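Local coordinates for protein cellulosomal family-48 processive glycoside hydrolase (Bacteroides cellulosolvens, PDB 2Y3N) that probably hydrolyses cellulose to cellobiose as a cellulosomal enzyme, the chain here being its calcium-binding dockerin domain, which docks onto a cohesin, at residues G13-N16 with M17-M21; M21-A24 with Q25-K29. All coordinates share one frame; numbering follows the deposited sequence.

How the contacts relate
Both contacts use helix 17-26 of the dockerin and are local: contact 1 joins the preceding loop to its first turn, contact 2 covers its last turn and the chain beyond. Their centres are 13 Å apart and they share Met21. Contact 1 closes a calcium-binding loop onto the start of the helix, with Val14 and Asp19 among the ligands of the metal. Contact 2 lies where the other end of the helix gives way to a type II turn. There Ile22 still lies about 8 Å from the same calcium ion, side chain to metal, while Leu23 comes about 4 Å from Asp52 of the second calcium site, side chain to side chain. The partner protein chain lies along both ends.

Contact 1. Residues G13-N16 with M17-M21; sequences GVIN and MADVM. With CA (calcium ion), chain G.
A capping box at the N-terminus of helix 17-26 is built into the EF-hand-type calcium loop of the dockerin domain. Asn16 is the N-cap and Asp19 its partner: Asn16 N gives a nearly straight bond (164°) to Asp19 OD2 at 3.0 Å, and OD2 accepts it through its anti lone pair, the one directed away from OD1. The same carboxylate grips the calcium ion with both oxygens, OD1 and OD2 of Asp19 each at 2.5 Å, and Val14 O adds a bond of 2.4 Å; Asp8, Asn10, Asp12 and water 1 complete the site. Asp19 ties metal, loop and helix together, and the metal and the Asn16 N-H fix its rotation. With CG set between its backbone N and carbonyl carbon (chi1 57°), Asn16 brings OD1 forward, over the start of the helix, to Ala18 N, a weak capping bond of 3.2 Å. OD1 also accepts from water 1 at 2.7 Å, a second-shell link to calcium. The first helical turn is closed by Val20 N donating to Asn16 O at 3.3 Å. Asn16 ND2 bonds the backbone of the partner protein chain, whose aromatic side chain packs on Met17. With an alanine in place of Asn16, Ala18 N is likely to lose its cap, water 1 an acceptor and the partner chain its bond from ND2. Ile15 pairs through its backbone with Gly61 and Lys62, just beyond helix 50-59.

Contact 2. Residues M21-A24 with Q25-K29; sequences MILA and QSFGK
Gln25 N meets Met21 O in a regular helical bond of 2.8 Å, the first of three backbone hydrogen bonds that take helix 17-26 to its end. The next two span three residues, as in a 3-10 turn: Ser26 N donates to Leu23 O at 3.0 Å, and Phe27 N to Ala24 O at 2.9 Å. Lys29 N then bonds back to Ser26 O, closing a type II turn in which Gly28 takes up a positive phi.

Two waters extend the polar network. Water 2 donates to Ile22 O and lies 2.7 Å from Ser26 OG, joining a carbonyl to a side chain one turn on. Water 3 donates to both Ala24 O and Phe27 O, so Ala24 O accepts from an amide and a water together.

Side-chain contacts are fewer. Gln25, its CG beside the backbone N (chi1 -73°), runs extended beyond that atom; CG sits 3.0 Å from Met21 O, and OE1 comes within 3.4 Å of Ile22 CD1 as the two side chains cross obliquely. The nitrogen of the same amide, NE2, makes a weak hydrogen bond to the backbone of the partner protein chain. The apolar pair is Leu23 with Phe27: Leu23 CD2 approaches the Phe27 ring at its edge, near its plane, 4.4 Å from CD1. Leu23 also packs on Asp52 and Leu56, and Phe27 on Ser50, all of helix 50-59.

A helix that leaves through a type II turn with glycine at its third position here ends a calcium-binding loop-helix (F-hand) motif, of which dockerins characteristically carry two.

Contact 1. Residues G13-N16 with M17-M21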
loop_
_atom_site.group_PDB
_atom_site.type_symbol
_atom_site.label_atom_id
_atom_site.label_comp_id
_atom_site.label_asym_id
_atom_site.label_seq_id
_atom_site.Cartn_x
_atom_site.Cartn_y
_atom_site.Cartn_z
ATOM N N GLY D 13 1.858 -17.414 8.449
ATOM C CA GLY D 13 0.755 -17.037 9.350
ATOM C C GLY D 13 -0.074 -15.796 8.999
ATOM O O GLY D 13 -1.095 -15.524 9.649
ATOM N N VAL D 14 0.340 -15.048 7.958
ATOM C CA VAL D 14 -0.357 -13.799 7.573
ATOM C C VAL D 14 -0.548 -13.787 6.049
ATOM O O VAL D 14 0.162 -14.469 5.311
ATOM C CB VAL D 14 0.378 -12.487 8.030
ATOM C CG1 VAL D 14 0.632 -12.450 9.562
ATOM C CG2 VAL D 14 1.669 -12.277 7.224
ATOM N N ILE D 15 -1.563 -13.088 5.604
ATOM C CA ILE D 15 -1.829 -12.991 4.192
ATOM C C ILE D 15 -1.489 -11.565 3.828
ATOM O O ILE D 15 -2.213 -10.660 4.192
ATOM C CB ILE D 15 -3.317 -13.207 3.864
ATOM C CG1 ILE D 15 -3.861 -14.531 4.456
ATOM C CG2 ILE D 15 -3.607 -13.085 2.307
ATOM C CD1 ILE D 15 -3.028 -15.653 4.181
ATOM N N ASN D 16 -0.426 -11.388 3.050
ATOM C CA ASN D 16 -0.058 -10.085 2.538
ATOM C C ASN D 16 0.496 -10.139 1.081
ATOM O O ASN D 16 0.247 -11.097 0.305
ATOM C CB ASN D 16 0.934 -9.397 3.502
ATOM C CG ASN D 16 2.221 -10.244 3.757
ATOM O OD1 ASN D 16 2.668 -10.989 2.884
ATOM N ND2 ASN D 16 2.816 -10.098 4.952
ATOM N N MET D 17 1.223 -9.105 0.708
ATOM C CA MET D 17 1.631 -8.914 -0.709
ATOM C C MET D 17 2.720 -9.915 -1.104
ATOM O O MET D 17 2.870 -10.271 -2.300
ATOM C CB MET D 17 2.089 -7.450 -0.934
ATOM C CG MET D 17 2.426 -7.124 -2.393
ATOM S SD MET D 17 1.054 -7.350 -3.523
ATOM C CE MET D 17 0.160 -5.816 -3.248
ATOM N N ALA D 18 3.476 -10.391 -0.106
ATOM C CA ALA D 18 4.504 -11.410 -0.341
ATOM C C ALA D 18 3.867 -12.682 -0.830
ATOM O O ALA D 18 4.468 -13.384 -1.654
ATOM C CB ALA D 18 5.386 -11.670 0.916
ATOM N N ASP D 19 2.689 -13.019 -0.300
ATOM C CA ASP D 19 1.901 -14.121 -0.861
ATOM C C ASP D 19 1.393 -13.838 -2.271
ATOM O O ASP D 19 1.457 -14.701 -3.155
ATOM C CB ASP D 19 0.705 -14.443 0.019
ATOM C CG ASP D 19 1.120 -14.791 1.408
ATOM O OD1 ASP D 19 1.814 -15.803 1.576
ATOM O OD2 ASP D 19 0.784 -14.013 2.301
ATOM N N VAL D 20 0.879 -12.641 -2.491
ATOM C CA VAL D 20 0.367 -12.316 -3.851
ATOM C C VAL D 20 1.520 -12.370 -4.892
ATOM O O VAL D 20 1.313 -12.720 -6.033
ATOM C CB VAL D 20 -0.286 -10.930 -3.875
ATOM C CG1 VAL D 20 -0.865 -10.659 -5.221
ATOM C CG2 VAL D 20 -1.359 -10.829 -2.819
ATOM N N MET D 21 2.727 -12.012 -4.476
ATOM C CA MET D 21 3.909 -12.004 -5.343
ATOM C C MET D 21 4.337 -13.437 -5.768
ATOM O O MET D 21 5.025 -13.612 -6.772
ATOM C CB MET D 21 5.021 -11.372 -4.543
ATOM C CG MET D 21 6.054 -10.600 -5.289
ATOM S SD MET D 21 5.514 -9.211 -6.269
ATOM C CE MET D 21 4.639 -8.199 -5.115
HETATM CA CA CA G . 1.996 -15.353 4.022
HETATM O O HOH W 1 3.526 -13.453 3.738
#

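Contact 2. Residues M21-A24 with Q25-K29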
loop_
_atom_site.group_PDB
_atom_site.type_symbol
_atom_site.label_atom_id
_atom_site.label_comp_id
_atom_site.label_asym_id
_atom_site.label_seq_id
_atom_site.Cartn_x
_atom_site.Cartn_y
_atom_site.Cartn_z
ATOM N N MET D 21 2.727 -12.012 -4.476
ATOM C CA MET D 21 3.909 -12.004 -5.343
ATOM C C MET D 21 4.337 -13.437 -5.768
ATOM O O MET D 21 5.025 -13.612 -6.772
ATOM C CB MET D 21 5.021 -11.372 -4.543
ATOM C CG MET D 21 6.054 -10.600 -5.289
ATOM S SD MET D 21 5.514 -9.211 -6.269
ATOM C CE MET D 21 4.639 -8.199 -5.115
ATOM N N ILE D 22 3.928 -14.440 -4.983
ATOM C CA ILE D 22 4.118 -15.838 -5.290
ATOM C C ILE D 22 3.147 -16.291 -6.366
ATOM O O ILE D 22 3.520 -17.056 -7.239
ATOM C CB ILE D 22 3.962 -16.781 -4.008
ATOM C CG1 ILE D 22 4.992 -16.464 -2.911
ATOM C CG2 ILE D 22 4.019 -18.269 -4.403
ATOM C CD1 ILE D 22 6.424 -16.543 -3.362
ATOM N N LEU D 23 1.897 -15.858 -6.299
ATOM C CA LEU D 23 0.985 -15.993 -7.432
ATOM C C LEU D 23 1.646 -15.303 -8.647
ATOM O O LEU D 23 1.749 -15.877 -9.725
ATOM C CB LEU D 23 -0.326 -15.252 -7.119
ATOM C CG LEU D 23 -1.697 -15.761 -7.586
ATOM C CD1 LEU D 23 -2.814 -15.120 -6.743
ATOM C CD2 LEU D 23 -1.941 -15.508 -9.079
ATOM N N ALA D 24 2.104 -14.065 -8.427
ATOM C CA ALA D 24 2.640 -13.225 -9.480
ATOM C C ALA D 24 3.785 -13.927 -10.213
ATOM O O ALA D 24 3.784 -14.017 -11.451
ATOM C CB ALA D 24 3.083 -11.917 -8.928
ATOM N N GLN D 25 4.759 -14.401 -9.449
ATOM C CA GLN D 25 5.923 -15.089 -10.012
ATOM C C GLN D 25 5.548 -16.242 -10.969
ATOM O O GLN D 25 6.309 -16.579 -11.879
ATOM C CB GLN D 25 6.775 -15.666 -8.882
ATOM C CG GLN D 25 7.556 -14.651 -8.099
ATOM C CD GLN D 25 8.426 -15.306 -7.033
ATOM O OE1 GLN D 25 7.985 -16.219 -6.326
ATOM N NE2 GLN D 25 9.671 -14.841 -6.915
ATOM N N SER D 26 4.394 -16.863 -10.715
ATOM C CA SER D 26 3.952 -17.993 -11.490
ATOM C C SER D 26 2.948 -17.613 -12.573
ATOM O O SER D 26 2.493 -18.481 -13.309
ATOM C CB SER D 26 3.371 -19.078 -10.577
ATOM O OG SER D 26 4.395 -19.771 -9.866
ATOM N N PHE D 27 2.579 -16.339 -12.650
ATOM C CA PHE D 27 1.551 -15.903 -13.597
ATOM C C PHE D 27 1.964 -16.257 -15.026
ATOM O O PHE D 27 3.038 -15.832 -15.515
ATOM C CB PHE D 27 1.350 -14.412 -13.494
ATOM C CG PHE D 27 -0.014 -13.910 -13.927
ATOM C CD1 PHE D 27 -1.082 -13.916 -13.036
ATOM C CD2 PHE D 27 -0.199 -13.355 -15.190
ATOM C CE1 PHE D 27 -2.323 -13.387 -13.403
ATOM C CE2 PHE D 27 -1.434 -12.842 -15.584
ATOM C CZ PHE D 27 -2.508 -12.857 -14.679
ATOM N N GLY D 28 1.097 -17.013 -15.680
ATOM C CA GLY D 28 1.319 -17.406 -17.072
ATOM C C GLY D 28 2.153 -18.669 -17.173
ATOM O O GLY D 28 2.690 -18.975 -18.232
ATOM N N LYS D 29 2.273 -19.375 -16.046
ATOM C CA LYS D 29 2.921 -20.678 -15.959
ATOM C C LYS D 29 1.993 -21.644 -15.224
ATOM O O LYS D 29 0.778 -21.634 -15.453
ATOM C CB LYS D 29 4.248 -20.573 -15.210
ATOM C CG LYS D 29 5.201 -19.514 -15.757
ATOM C CD LYS D 29 6.547 -19.504 -15.001
ATOM C CE LYS D 29 7.063 -18.085 -14.761
ATOM N NZ LYS D 29 6.950 -17.191 -15.949
HETATM O O HOH W 2 5.490 -18.972 -7.491
HETATM O O HOH W 3 4.857 -13.852 -14.184
#